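Long-range contacts in probable intron-encoded endonuclease 1 (Wickerhamomyces canadensis, PDB 6X1J), which cleaves double-stranded DNA at a specific target as a LAGLIDADG homing endonuclease, serving the homing of an intron in the mitochondrial 21S rRNA gene: residues 46-50 and 61-65; 67-71 and 101-105; 78-83 and 106-112. All coordinates share one frame; numbering follows the deposited sequence.

Interaction 1: residues 46-50 and 61-65; sequences GDVYI and LQFEW. With K (potassium ion), chain D; K (potassium ion), chain E; nucleotides of chain B.
Tyr49 and Gln62 form an antiparallel hydrogen-bonded pair: Gln62 N donates to Tyr49 O at 3.0 Å, and the return bond from Tyr49 N to Gln62 O is weak. Before Tyr49 the chain is loop, and two waters lie between Asp47 O and Glu64: one accepts from Glu64 N with only a weak bond to Asp47 O, the other probably links Asp47 O to Glu64 O. The indole N-H of Trp65 meets Asp47 OD2 at 2.9 Å, close to the indole plane, on the anti side of the carboxylate. Both carboxylate oxygens also hold a potassium ion, which DA14 of chain B reaches through OP1 at 2.6 Å. Gly46 O binds the second potassium. These two residues directly follow the LAGLIDADG helix and lead into the first hairpin of the DNA-binding saddle. Trp65, bonded to a metal ligand, is placed as a second-shell residue and probably limits how the acid can turn. Apolar contacts line the face away from the DNA. Branched Val48 suits a place between two rings: chi1 of 168° sets CG2 anti to the carbonyl carbon, 3.7 Å from Trp65 CH2 and 3.8 Å from Phe63 CD1. Leu61 CD2 lies alongside Ile50. On the DNA side, Tyr49 turns one ring face to C5' of DA16 of chain B, and its hydroxyl bonds a phosphate.

Interaction 2: residues 67-71 and 101-105; sequences NKAYI and TWRAQ. With nucleotides of chain C.
Helix 68-77 packs on the back of the DNA-binding sheet of the LAGLIDADG fold, and here its first turn meets strand 98-105 through Lys68 and Ile71, one turn apart, against Trp102 and Ala104. Lys68 lays its aliphatic chain across one face of the Trp102 indole. Its CG stands 4.1 Å from the centroid of the five-membered ring, 22° off the normal, a CH-pi contact, and further along CE comes to 3.3 Å from Trp102 CH2. With CG anti to the backbone N (chi1 -176°) and the next two torsions also extended, the methylenes run along the indole until the bend at chi4 (-87°) turns NZ off to its salt bridge with Glu72. A lysine suits this partly exposed border, where its chain covers an aromatic face while its charge is paired nearby.

Ile71 points into the strand. Its CG2 touches Trp102 CB at 3.8 Å, and the longer branch carries CD1 to 3.3 Å from Trp102 O and 4.1 Å from Ala104 CB; the small alanine lets the isoleucine tip lie close to the strand. Between those two residues Arg103 points the other way, to the DNA. Both its NH1, at 2.8 Å, and NH2, at 2.9 Å, donate to O4 of DT11 of chain C, while NE pairs with Glu64. No hydrogen bond joins residues 67-71 to 101-105, so dispersion and hydrophobic burial hold them together, and the strand's alternation puts the polar chemistry of base reading on the opposite face.

Interaction 3: residues 78-83 and 106-112; sequences FDEYVI and TFEHKAF. With nucleotides of chain C.
Tyr81 is the bump of this contact: its ring fits into a hollow lined by Phe107, His109, Ala111 and Phe112. Phe112 presents its edge to one face of the phenol, CZ coming to 3.5 Å from Tyr81 CG with the planes 62° apart, while the CB of Glu80 lies over the opposite face. The far rim of the tyrosine in turn becomes an edge for His109. Tyr81 CE1 sits above the centre of the imidazole, and the planes are nearly perpendicular at 86°, a T-shaped pair. The imidazole is held in rotation by Ala111 N, which donates to His109 ND1 at 3.0 Å in the ring plane, and by NE2, bonded to Lys26 O. Beyond, the methyl of Ala111 packs beside the hydroxyl, CB 3.7 Å from Tyr81 OH.

A second hollow is roofed by Phe107. Its chi1 of 48° sets CG between the backbone N and carbonyl carbon, which brings one ring face over the Tyr81 backbone: Tyr81 CA makes a CH-pi contact, and Ile83 CD1 abuts the ring edge at 3.8 Å. Tyr81 O, also over a face of this ring, accepts from Phe107 N at 2.9 Å, the donor nearly in line with the carbonyl bond though the N-H itself is moderately bent. At the DNA side, Glu108 N donates to OP2 of DA7 of chain C at 3.0 Å.

The two loops thus lie between helices and sheet: Phe78 and Phe112 pack on Leu40 of helix 34-45, Phe107 on Tyr25 and Lys26 of helix 20-26, and Thr106 and Phe112 against strand 60-65.

How the interactions relate
From the N terminus, interaction 1 comes first: following helix 34-45, it closes the short hairpin loop between strands 49-51 and 60-65. Strand 60-65 then runs into helix 68-77, whose start opens interaction 2 and whose far end leads into interaction 3. Strands 87-92 and 98-105 return the chain to both, so interactions 2 and 3 cross, their segments alternating, whereas interaction 1 precedes them in series. The three are stitched by strand 60-65: Trp65 O probably accepts a bond from Trp102 N, and Leu61 O from Thr106 N. Together they join the hairpin, the overlying helix and the flanking loops around one four-stranded, DNA-binding sheet.

Interaction 1: residues 46-50 and 61-65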
loop_
_atom_site.group_PDB
_atom_site.type_symbol
_atom_site.label_atom_id
_atom_site.label_comp_id
_atom_site.label_asym_id
_atom_site.label_seq_id
_atom_site.Cartn_x
_atom_site.Cartn_y
_atom_site.Cartn_z
ATOM N N GLY A 46 -0.284 0.988 3.783
ATOM C CA GLY A 46 -1.534 0.253 3.520
ATOM C C GLY A 46 -1.449 -1.263 3.668
ATOM O O GLY A 46 -1.162 -1.749 4.776
ATOM N N ASP A 47 -1.752 -1.988 2.582
ATOM C CA ASP A 47 -2.163 -3.416 2.581
ATOM C C ASP A 47 -0.995 -4.384 2.279
ATOM O O ASP A 47 -1.193 -5.624 2.393
ATOM C CB ASP A 47 -3.282 -3.572 1.556
ATOM C CG ASP A 47 -4.597 -2.954 2.021
ATOM O OD1 ASP A 47 -4.828 -2.884 3.248
ATOM O OD2 ASP A 47 -5.329 -2.469 1.170
ATOM N N VAL A 48 0.194 -3.890 1.932
ATOM C CA VAL A 48 1.278 -4.789 1.476
ATOM C C VAL A 48 2.132 -5.265 2.667
ATOM O O VAL A 48 2.358 -4.497 3.664
ATOM C CB VAL A 48 2.095 -4.102 0.378
ATOM C CG1 VAL A 48 3.358 -4.864 0.103
ATOM C CG2 VAL A 48 1.282 -3.984 -0.903
ATOM N N TYR A 49 2.516 -6.531 2.594
ATOM C CA TYR A 49 3.513 -7.228 3.447
ATOM C C TYR A 49 4.869 -7.085 2.751
ATOM O O TYR A 49 5.020 -7.606 1.609
ATOM C CB TYR A 49 3.078 -8.679 3.637
ATOM C CG TYR A 49 3.926 -9.539 4.523
ATOM C CD1 TYR A 49 4.965 -9.037 5.287
ATOM C CD2 TYR A 49 3.641 -10.887 4.628
ATOM C CE1 TYR A 49 5.696 -9.857 6.144
ATOM C CE2 TYR A 49 4.370 -11.717 5.465
ATOM C CZ TYR A 49 5.400 -11.205 6.231
ATOM O OH TYR A 49 6.108 -12.043 7.045
ATOM N N ILE A 50 5.750 -6.267 3.332
ATOM C CA ILE A 50 7.166 -6.184 2.868
ATOM C C ILE A 50 8.009 -7.036 3.817
ATOM O O ILE A 50 8.195 -6.656 5.034
ATOM C CB ILE A 50 7.664 -4.749 2.641
ATOM C CG1 ILE A 50 9.101 -4.753 2.102
ATOM C CG2 ILE A 50 7.482 -3.876 3.876
ATOM C CD1 ILE A 50 9.463 -3.475 1.372
ATOM N N LEU A 61 7.662 -8.671 -1.681
ATOM C CA LEU A 61 6.282 -8.214 -1.414
ATOM C C LEU A 61 5.323 -9.385 -1.587
ATOM O O LEU A 61 5.372 -10.052 -2.663
ATOM C CB LEU A 61 5.944 -7.085 -2.391
ATOM C CG LEU A 61 6.990 -5.989 -2.520
ATOM C CD1 LEU A 61 6.578 -4.946 -3.558
ATOM C CD2 LEU A 61 7.257 -5.326 -1.169
ATOM N N GLN A 62 4.470 -9.625 -0.596
ATOM C CA GLN A 62 3.254 -10.466 -0.750
ATOM C C GLN A 62 2.028 -9.551 -0.780
ATOM O O GLN A 62 1.884 -8.724 0.187
ATOM C CB GLN A 62 3.112 -11.501 0.361
ATOM C CG GLN A 62 4.325 -12.402 0.465
ATOM C CD GLN A 62 4.125 -13.580 1.395
ATOM O OE1 GLN A 62 5.020 -14.376 1.582
ATOM N NE2 GLN A 62 2.948 -13.703 1.983
ATOM N N PHE A 63 1.221 -9.695 -1.847
ATOM C CA PHE A 63 0.002 -8.918 -2.156
ATOM C C PHE A 63 -1.238 -9.771 -1.853
ATOM O O PHE A 63 -1.241 -10.975 -2.203
ATOM C CB PHE A 63 -0.018 -8.515 -3.624
ATOM C CG PHE A 63 1.185 -7.749 -4.125
ATOM C CD1 PHE A 63 1.371 -6.419 -3.797
ATOM C CD2 PHE A 63 2.102 -8.336 -4.990
ATOM C CE1 PHE A 63 2.448 -5.707 -4.303
ATOM C CE2 PHE A 63 3.180 -7.619 -5.494
ATOM C CZ PHE A 63 3.347 -6.297 -5.161
ATOM N N GLU A 64 -2.248 -9.191 -1.193
ATOM C CA GLU A 64 -3.568 -9.853 -1.011
ATOM C C GLU A 64 -4.641 -8.775 -0.967
ATOM O O GLU A 64 -4.569 -7.935 -0.044
ATOM C CB GLU A 64 -3.585 -10.750 0.227
ATOM C CG GLU A 64 -4.889 -11.516 0.376
ATOM C CD GLU A 64 -4.803 -12.748 1.255
ATOM O OE1 GLU A 64 -3.789 -12.878 1.964
ATOM O OE2 GLU A 64 -5.736 -13.586 1.218
ATOM N N TRP A 65 -5.560 -8.778 -1.945
ATOM C CA TRP A 65 -6.728 -7.866 -2.002
ATOM C C TRP A 65 -7.988 -8.658 -2.360
ATOM O O TRP A 65 -7.874 -9.694 -3.037
ATOM C CB TRP A 65 -6.497 -6.697 -2.978
ATOM C CG TRP A 65 -5.570 -5.635 -2.453
ATOM C CD1 TRP A 65 -5.859 -4.696 -1.496
ATOM C CD2 TRP A 65 -4.213 -5.367 -2.872
ATOM N NE1 TRP A 65 -4.783 -3.877 -1.287
ATOM C CE2 TRP A 65 -3.752 -4.266 -2.103
ATOM C CE3 TRP A 65 -3.337 -5.941 -3.803
ATOM C CZ2 TRP A 65 -2.467 -3.737 -2.251
ATOM C CZ3 TRP A 65 -2.072 -5.411 -3.957
ATOM C CH2 TRP A 65 -1.639 -4.334 -3.173
HETATM K K K D . -7.685 -2.222 2.962
HETATM K K K E . -2.097 -1.288 7.226
ATOM P P DA B 14 -8.666 -5.583 1.264
ATOM O OP1 DA B 14 -8.329 -4.129 1.272
ATOM O OP2 DA B 14 -9.314 -6.041 -0.026
ATOM O "O5'" DA B 14 -7.471 -6.558 1.661
ATOM C "C5'" DA B 14 -6.218 -6.128 2.239
ATOM C "C4'" DA B 14 -6.316 -6.083 3.746
ATOM O "O4'" DA B 14 -6.912 -7.312 4.260
ATOM C "C3'" DA B 14 -5.004 -5.905 4.502
ATOM O "O3'" DA B 14 -5.403 -5.201 5.683
ATOM C "C2'" DA B 14 -4.675 -7.328 4.923
ATOM C "C1'" DA B 14 -6.053 -7.890 5.217
ATOM N N9 DA B 14 -6.219 -9.335 5.142
ATOM C C8 DA B 14 -6.557 -10.084 4.042
ATOM N N7 DA B 14 -6.632 -11.370 4.284
ATOM C C5 DA B 14 -6.305 -11.475 5.628
ATOM C C6 DA B 14 -6.195 -12.575 6.489
ATOM N N6 DA B 14 -6.448 -13.829 6.123
ATOM N N1 DA B 14 -5.838 -12.339 7.767
ATOM C C2 DA B 14 -5.585 -11.082 8.138
ATOM N N3 DA B 14 -5.662 -9.963 7.424
ATOM C C4 DA B 14 -6.030 -10.232 6.162
ATOM P P DA B 16 2.243 -6.376 8.272
ATOM O OP1 DA B 16 2.591 -5.401 9.329
ATOM O OP2 DA B 16 3.097 -6.448 7.082
ATOM O "O5'" DA B 16 2.066 -7.802 8.967
ATOM C "C5'" DA B 16 2.956 -8.858 8.561
ATOM C "C4'" DA B 16 2.684 -10.156 9.287
ATOM O "O4'" DA B 16 1.577 -10.838 8.658
ATOM C "C3'" DA B 16 3.879 -11.099 9.186
ATOM O "O3'" DA B 16 4.537 -11.040 10.452
ATOM C "C2'" DA B 16 3.276 -12.456 8.876
ATOM C "C1'" DA B 16 1.799 -12.223 8.603
ATOM N N9 DA B 16 1.253 -12.715 7.339
ATOM C C8 DA B 16 1.109 -12.092 6.121
ATOM N N7 DA B 16 0.521 -12.835 5.213
ATOM C C5 DA B 16 0.279 -14.033 5.874
ATOM C C6 DA B 16 -0.340 -15.231 5.473
ATOM N N6 DA B 16 -0.848 -15.442 4.253
ATOM N N1 DA B 16 -0.443 -16.216 6.390
ATOM C C2 DA B 16 0.038 -16.006 7.618
ATOM N N3 DA B 16 0.614 -14.925 8.118
ATOM C C4 DA B 16 0.708 -13.965 7.185
HETATM O O HOH W 1 -1.547 -6.414 -0.462
HETATM O O HOH W 2 -2.695 -7.859 2.115
HETATM O O HOH W 3 -10.255 -2.692 2.862
HETATM O O HOH W 4 -9.226 -4.013 5.278
HETATM O O HOH W 5 -0.066 -3.171 7.988
HETATM O O HOH W 6 -4.656 -1.424 8.695
HETATM O O HOH W 7 -2.402 0.493 9.846
#

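Interaction 2: residues 67-71 and 101-105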
loop_
_atom_site.group_PDB
_atom_site.type_symbol
_atom_site.label_atom_id
_atom_site.label_comp_id
_atom_site.label_asym_id
_atom_site.label_seq_id
_atom_site.Cartn_x
_atom_site.Cartn_y
_atom_site.Cartn_z
ATOM N N ASN A 67 -10.321 -6.832 -4.168
ATOM C CA ASN A 67 -10.631 -6.236 -5.485
ATOM C C ASN A 67 -9.670 -6.760 -6.573
ATOM O O ASN A 67 -8.463 -6.568 -6.493
ATOM C CB ASN A 67 -10.655 -4.731 -5.337
ATOM C CG ASN A 67 -11.207 -4.029 -6.558
ATOM O OD1 ASN A 67 -12.144 -3.245 -6.446
ATOM N ND2 ASN A 67 -10.616 -4.262 -7.714
ATOM N N LYS A 68 -10.211 -7.344 -7.627
ATOM C CA LYS A 68 -9.433 -8.005 -8.698
ATOM C C LYS A 68 -8.780 -6.944 -9.561
ATOM O O LYS A 68 -7.587 -7.076 -9.920
ATOM C CB LYS A 68 -10.369 -8.869 -9.549
ATOM C CG LYS A 68 -9.703 -9.695 -10.650
ATOM C CD LYS A 68 -10.711 -10.583 -11.402
ATOM C CE LYS A 68 -10.064 -11.593 -12.333
ATOM N NZ LYS A 68 -9.836 -10.965 -13.647
ATOM N N ALA A 69 -9.528 -5.939 -9.958
ATOM C CA ALA A 69 -8.964 -4.888 -10.826
ATOM C C ALA A 69 -7.794 -4.240 -10.080
ATOM O O ALA A 69 -6.802 -3.973 -10.729
ATOM C CB ALA A 69 -10.024 -3.927 -11.233
ATOM N N TYR A 70 -7.871 -4.087 -8.745
ATOM C CA TYR A 70 -6.832 -3.351 -7.969
ATOM C C TYR A 70 -5.517 -4.141 -7.926
ATOM O O TYR A 70 -4.465 -3.560 -8.267
ATOM C CB TYR A 70 -7.295 -2.991 -6.550
ATOM C CG TYR A 70 -6.314 -2.107 -5.808
ATOM C CD1 TYR A 70 -5.867 -0.917 -6.367
ATOM C CD2 TYR A 70 -5.822 -2.445 -4.556
ATOM C CE1 TYR A 70 -4.967 -0.093 -5.709
ATOM C CE2 TYR A 70 -4.921 -1.629 -3.888
ATOM C CZ TYR A 70 -4.489 -0.450 -4.461
ATOM O OH TYR A 70 -3.593 0.362 -3.810
ATOM N N ILE A 71 -5.553 -5.414 -7.494
ATOM C CA ILE A 71 -4.341 -6.267 -7.477
ATOM C C ILE A 71 -3.733 -6.358 -8.882
ATOM O O ILE A 71 -2.474 -6.360 -8.989
ATOM C CB ILE A 71 -4.593 -7.654 -6.862
ATOM C CG1 ILE A 71 -3.269 -8.362 -6.574
ATOM C CG2 ILE A 71 -5.469 -8.493 -7.764
ATOM C CD1 ILE A 71 -3.383 -9.548 -5.591
ATOM N N THR A 101 -10.270 -13.978 -1.891
ATOM C CA THR A 101 -9.294 -12.888 -2.145
ATOM C C THR A 101 -8.438 -13.268 -3.352
ATOM O O THR A 101 -8.479 -14.423 -3.753
ATOM C CB THR A 101 -8.400 -12.657 -0.919
ATOM O OG1 THR A 101 -7.893 -13.937 -0.556
ATOM C CG2 THR A 101 -9.122 -12.064 0.264
ATOM N N TRP A 102 -7.698 -12.308 -3.903
ATOM C CA TRP A 102 -6.669 -12.514 -4.951
ATOM C C TRP A 102 -5.268 -12.318 -4.334
ATOM O O TRP A 102 -5.108 -11.422 -3.469
ATOM C CB TRP A 102 -6.920 -11.593 -6.156
ATOM C CG TRP A 102 -8.173 -11.936 -6.915
ATOM C CD1 TRP A 102 -9.447 -11.580 -6.577
ATOM C CD2 TRP A 102 -8.297 -12.737 -8.112
ATOM N NE1 TRP A 102 -10.343 -12.085 -7.480
ATOM C CE2 TRP A 102 -9.670 -12.785 -8.440
ATOM C CE3 TRP A 102 -7.386 -13.391 -8.950
ATOM C CZ2 TRP A 102 -10.160 -13.465 -9.550
ATOM C CZ3 TRP A 102 -7.869 -14.059 -10.058
ATOM C CH2 TRP A 102 -9.240 -14.113 -10.342
ATOM N N ARG A 103 -4.293 -13.144 -4.742
ATOM C CA ARG A 103 -2.914 -13.161 -4.183
ATOM C C ARG A 103 -1.901 -13.080 -5.330
ATOM O O ARG A 103 -2.153 -13.640 -6.423
ATOM C CB ARG A 103 -2.656 -14.406 -3.325
ATOM C CG ARG A 103 -3.484 -14.486 -2.049
ATOM C CD ARG A 103 -2.964 -15.561 -1.102
ATOM N NE ARG A 103 -3.680 -15.620 0.166
ATOM C CZ ARG A 103 -3.416 -16.456 1.172
ATOM N NH1 ARG A 103 -2.449 -17.354 1.072
ATOM N NH2 ARG A 103 -4.127 -16.396 2.286
ATOM N N ALA A 104 -0.791 -12.399 -5.073
ATOM C CA ALA A 104 0.375 -12.297 -5.968
ATOM C C ALA A 104 1.605 -12.078 -5.077
ATOM O O ALA A 104 1.388 -11.760 -3.851
ATOM C CB ALA A 104 0.159 -11.179 -6.961
ATOM N N GLN A 105 2.820 -12.299 -5.617
ATOM C CA GLN A 105 4.113 -12.130 -4.898
ATOM C C GLN A 105 5.148 -11.536 -5.859
ATOM O O GLN A 105 5.140 -11.935 -7.058
ATOM C CB GLN A 105 4.639 -13.481 -4.394
ATOM C CG GLN A 105 3.763 -14.149 -3.342
ATOM C CD GLN A 105 2.509 -14.806 -3.885
ATOM O OE1 GLN A 105 2.433 -15.211 -5.054
ATOM N NE2 GLN A 105 1.503 -14.906 -3.022
ATOM P P DT C 11 -3.102 -25.873 4.543
ATOM O OP1 DT C 11 -3.173 -27.306 4.979
ATOM O OP2 DT C 11 -4.246 -25.276 3.802
ATOM O "O5'" DT C 11 -2.801 -24.964 5.824
ATOM C "C5'" DT C 11 -1.573 -25.092 6.553
ATOM C "C4'" DT C 11 -1.544 -24.139 7.722
ATOM O "O4'" DT C 11 -1.155 -22.828 7.262
ATOM C "C3'" DT C 11 -2.854 -23.938 8.481
ATOM O "O3'" DT C 11 -2.417 -23.756 9.827
ATOM C "C2'" DT C 11 -3.392 -22.648 7.902
ATOM C "C1'" DT C 11 -2.109 -21.867 7.670
ATOM N N1 DT C 11 -2.165 -20.830 6.629
ATOM C C2 DT C 11 -1.568 -19.617 6.877
ATOM O O2 DT C 11 -1.024 -19.340 7.936
ATOM N N3 DT C 11 -1.651 -18.720 5.843
ATOM C C4 DT C 11 -2.251 -18.910 4.615
ATOM O O4 DT C 11 -2.232 -18.008 3.779
ATOM C C5 DT C 11 -2.852 -20.206 4.420
ATOM C C7 DT C 11 -3.510 -20.511 3.111
ATOM C C6 DT C 11 -2.765 -21.096 5.416
ATOM P P DC C 10 -1.968 -24.653 -1.862
ATOM O OP1 DC C 10 -2.538 -25.721 -2.707
ATOM O OP2 DC C 10 -2.645 -23.335 -1.886
ATOM O "O5'" DC C 10 -1.843 -25.199 -0.373
ATOM C "C5'" DC C 10 -0.542 -25.487 0.161
ATOM C "C4'" DC C 10 -0.519 -25.288 1.661
ATOM O "O4'" DC C 10 0.239 -24.097 1.998
ATOM C "C3'" DC C 10 -1.876 -25.130 2.350
ATOM O "O3'" DC C 10 -1.795 -25.706 3.651
ATOM C "C2'" DC C 10 -1.981 -23.637 2.577
ATOM C "C1'" DC C 10 -0.530 -23.281 2.866
ATOM N N1 DC C 10 -0.173 -21.894 2.584
ATOM C C2 DC C 10 0.472 -21.130 3.565
ATOM O O2 DC C 10 0.696 -21.637 4.680
ATOM N N3 DC C 10 0.840 -19.861 3.271
ATOM C C4 DC C 10 0.551 -19.341 2.074
ATOM N N4 DC C 10 0.918 -18.087 1.831
ATOM C C5 DC C 10 -0.088 -20.104 1.054
ATOM C C6 DC C 10 -0.432 -21.362 1.352
#

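Interaction 3: residues 78-83 and 106-112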
loop_
_atom_site.group_PDB
_atom_site.type_symbol
_atom_site.label_atom_id
_atom_site.label_comp_id
_atom_site.label_asym_id
_atom_site.label_seq_id
_atom_site.Cartn_x
_atom_site.Cartn_y
_atom_site.Cartn_z
ATOM N N PHE A 78 4.583 -3.107 -10.519
ATOM C CA PHE A 78 5.773 -3.914 -10.199
ATOM C C PHE A 78 5.928 -5.098 -11.182
ATOM O O PHE A 78 6.302 -6.213 -10.759
ATOM C CB PHE A 78 5.628 -4.353 -8.740
ATOM C CG PHE A 78 5.534 -3.179 -7.786
ATOM C CD1 PHE A 78 6.676 -2.469 -7.426
ATOM C CD2 PHE A 78 4.305 -2.765 -7.280
ATOM C CE1 PHE A 78 6.593 -1.392 -6.550
ATOM C CE2 PHE A 78 4.229 -1.689 -6.406
ATOM C CZ PHE A 78 5.370 -0.999 -6.053
ATOM N N ASP A 79 5.607 -4.893 -12.457
ATOM C CA ASP A 79 5.518 -5.989 -13.476
ATOM C C ASP A 79 6.788 -6.879 -13.477
ATOM O O ASP A 79 6.673 -8.126 -13.211
ATOM C CB ASP A 79 5.242 -5.384 -14.856
ATOM C CG ASP A 79 4.757 -6.450 -15.812
ATOM O OD1 ASP A 79 3.909 -7.289 -15.372
ATOM O OD2 ASP A 79 5.279 -6.482 -16.949
ATOM N N GLU A 80 7.961 -6.266 -13.678
ATOM C CA GLU A 80 9.294 -6.946 -13.705
ATOM C C GLU A 80 9.425 -7.985 -12.595
ATOM O O GLU A 80 10.144 -8.941 -12.811
ATOM C CB GLU A 80 10.464 -6.048 -13.288
ATOM C CG GLU A 80 10.628 -4.761 -14.052
ATOM C CD GLU A 80 9.773 -3.601 -13.613
ATOM O OE1 GLU A 80 10.295 -2.666 -12.994
ATOM O OE2 GLU A 80 8.605 -3.619 -13.949
ATOM N N TYR A 81 8.942 -7.688 -11.390
ATOM C CA TYR A 81 9.343 -8.388 -10.142
ATOM C C TYR A 81 8.383 -9.536 -9.860
ATOM O O TYR A 81 8.635 -10.263 -8.862
ATOM C CB TYR A 81 9.430 -7.423 -8.940
ATOM C CG TYR A 81 10.459 -6.328 -9.096
ATOM C CD1 TYR A 81 11.787 -6.556 -8.776
ATOM C CD2 TYR A 81 10.117 -5.071 -9.578
ATOM C CE1 TYR A 81 12.751 -5.570 -8.922
ATOM C CE2 TYR A 81 11.068 -4.085 -9.767
ATOM C CZ TYR A 81 12.394 -4.338 -9.439
ATOM O OH TYR A 81 13.356 -3.388 -9.611
ATOM N N VAL A 82 7.324 -9.643 -10.671
ATOM C CA VAL A 82 6.160 -10.570 -10.486
ATOM C C VAL A 82 6.056 -11.533 -11.682
ATOM O O VAL A 82 5.672 -11.069 -12.796
ATOM C CB VAL A 82 4.821 -9.819 -10.339
ATOM C CG1 VAL A 82 3.706 -10.804 -10.002
ATOM C CG2 VAL A 82 4.897 -8.711 -9.301
ATOM N N ILE A 83 6.356 -12.810 -11.444
ATOM C CA ILE A 83 6.528 -13.848 -12.502
ATOM C C ILE A 83 5.133 -14.369 -12.890
ATOM O O ILE A 83 4.857 -14.453 -14.082
ATOM C CB ILE A 83 7.464 -14.967 -11.979
ATOM C CG1 ILE A 83 8.922 -14.514 -11.977
ATOM C CG2 ILE A 83 7.293 -16.273 -12.742
ATOM C CD1 ILE A 83 9.864 -15.500 -11.336
ATOM N N THR A 106 6.031 -10.672 -5.376
ATOM C CA THR A 106 7.304 -10.414 -6.108
ATOM C C THR A 106 8.200 -11.571 -5.715
ATOM O O THR A 106 7.903 -12.203 -4.679
ATOM C CB THR A 106 8.019 -9.113 -5.744
ATOM O OG1 THR A 106 8.520 -9.319 -4.420
ATOM C CG2 THR A 106 7.105 -7.907 -5.803
ATOM N N PHE A 107 9.255 -11.818 -6.481
ATOM C CA PHE A 107 10.411 -12.592 -5.960
ATOM C C PHE A 107 11.206 -11.692 -4.990
ATOM O O PHE A 107 11.034 -10.478 -5.024
ATOM C CB PHE A 107 11.250 -13.172 -7.108
ATOM C CG PHE A 107 11.626 -12.223 -8.222
ATOM C CD1 PHE A 107 12.426 -11.126 -7.976
ATOM C CD2 PHE A 107 11.252 -12.487 -9.531
ATOM C CE1 PHE A 107 12.781 -10.262 -8.991
ATOM C CE2 PHE A 107 11.625 -11.637 -10.560
ATOM C CZ PHE A 107 12.375 -10.513 -10.286
ATOM N N GLU A 108 12.107 -12.277 -4.195
ATOM C CA GLU A 108 13.159 -11.536 -3.433
ATOM C C GLU A 108 13.999 -10.713 -4.410
ATOM O O GLU A 108 14.299 -11.199 -5.499
ATOM C CB GLU A 108 14.052 -12.501 -2.665
ATOM C CG GLU A 108 13.275 -13.331 -1.666
ATOM C CD GLU A 108 14.123 -14.373 -0.966
ATOM O OE1 GLU A 108 15.379 -14.293 -1.119
ATOM O OE2 GLU A 108 13.530 -15.252 -0.281
ATOM N N HIS A 109 14.358 -9.503 -4.034
ATOM C CA HIS A 109 15.233 -8.620 -4.842
ATOM C C HIS A 109 15.690 -7.460 -3.964
ATOM O O HIS A 109 14.835 -6.841 -3.298
ATOM C CB HIS A 109 14.553 -8.120 -6.108
ATOM C CG HIS A 109 15.506 -7.585 -7.126
ATOM N ND1 HIS A 109 16.192 -6.407 -6.942
ATOM C CD2 HIS A 109 15.848 -8.024 -8.360
ATOM C CE1 HIS A 109 16.904 -6.135 -8.023
ATOM N NE2 HIS A 109 16.710 -7.108 -8.912
ATOM N N LYS A 110 16.992 -7.188 -4.053
ATOM C CA LYS A 110 17.765 -6.117 -3.377
ATOM C C LYS A 110 17.077 -4.756 -3.550
ATOM O O LYS A 110 17.191 -3.948 -2.663
ATOM C CB LYS A 110 19.174 -6.129 -3.997
ATOM C CG LYS A 110 20.182 -5.145 -3.416
ATOM C CD LYS A 110 21.531 -5.183 -4.134
ATOM C CE LYS A 110 22.714 -5.124 -3.188
ATOM N NZ LYS A 110 22.825 -6.358 -2.371
ATOM N N ALA A 111 16.415 -4.501 -4.679
ATOM C CA ALA A 111 15.717 -3.223 -4.962
ATOM C C ALA A 111 14.687 -2.902 -3.854
ATOM O O ALA A 111 14.515 -1.713 -3.600
ATOM C CB ALA A 111 15.096 -3.259 -6.339
ATOM N N PHE A 112 14.145 -3.900 -3.143
ATOM C CA PHE A 112 13.108 -3.743 -2.090
ATOM C C PHE A 112 13.746 -3.508 -0.705
ATOM O O PHE A 112 12.997 -3.156 0.238
ATOM C CB PHE A 112 12.147 -4.948 -2.073
ATOM C CG PHE A 112 11.347 -5.150 -3.347
ATOM C CD1 PHE A 112 10.480 -4.174 -3.820
ATOM C CD2 PHE A 112 11.457 -6.325 -4.088
ATOM C CE1 PHE A 112 9.773 -4.355 -5.008
ATOM C CE2 PHE A 112 10.755 -6.494 -5.275
ATOM C CZ PHE A 112 9.937 -5.500 -5.746
ATOM P P DA C 7 12.814 -16.226 -5.463
ATOM O OP1 DA C 7 13.886 -15.904 -6.440
ATOM O OP2 DA C 7 12.513 -15.249 -4.343
ATOM O "O5'" DA C 7 11.487 -16.568 -6.276
ATOM C "C5'" DA C 7 11.528 -17.137 -7.600
ATOM C "C4'" DA C 7 10.342 -18.055 -7.774
ATOM O "O4'" DA C 7 10.418 -19.106 -6.783
ATOM C "C3'" DA C 7 8.969 -17.398 -7.592
ATOM O "O3'" DA C 7 8.134 -17.734 -8.724
ATOM C "C2'" DA C 7 8.556 -17.836 -6.192
ATOM C "C1'" DA C 7 9.235 -19.185 -6.011
ATOM N N9 DA C 7 9.643 -19.469 -4.637
ATOM C C8 DA C 7 10.334 -18.605 -3.823
ATOM N N7 DA C 7 10.589 -19.091 -2.633
ATOM C C5 DA C 7 10.036 -20.363 -2.666
ATOM C C6 DA C 7 9.995 -21.396 -1.716
ATOM N N6 DA C 7 10.525 -21.293 -0.498
ATOM N N1 DA C 7 9.367 -22.545 -2.054
ATOM C C2 DA C 7 8.844 -22.644 -3.282
ATOM N N3 DA C 7 8.837 -21.746 -4.273
ATOM C C4 DA C 7 9.463 -20.616 -3.897
#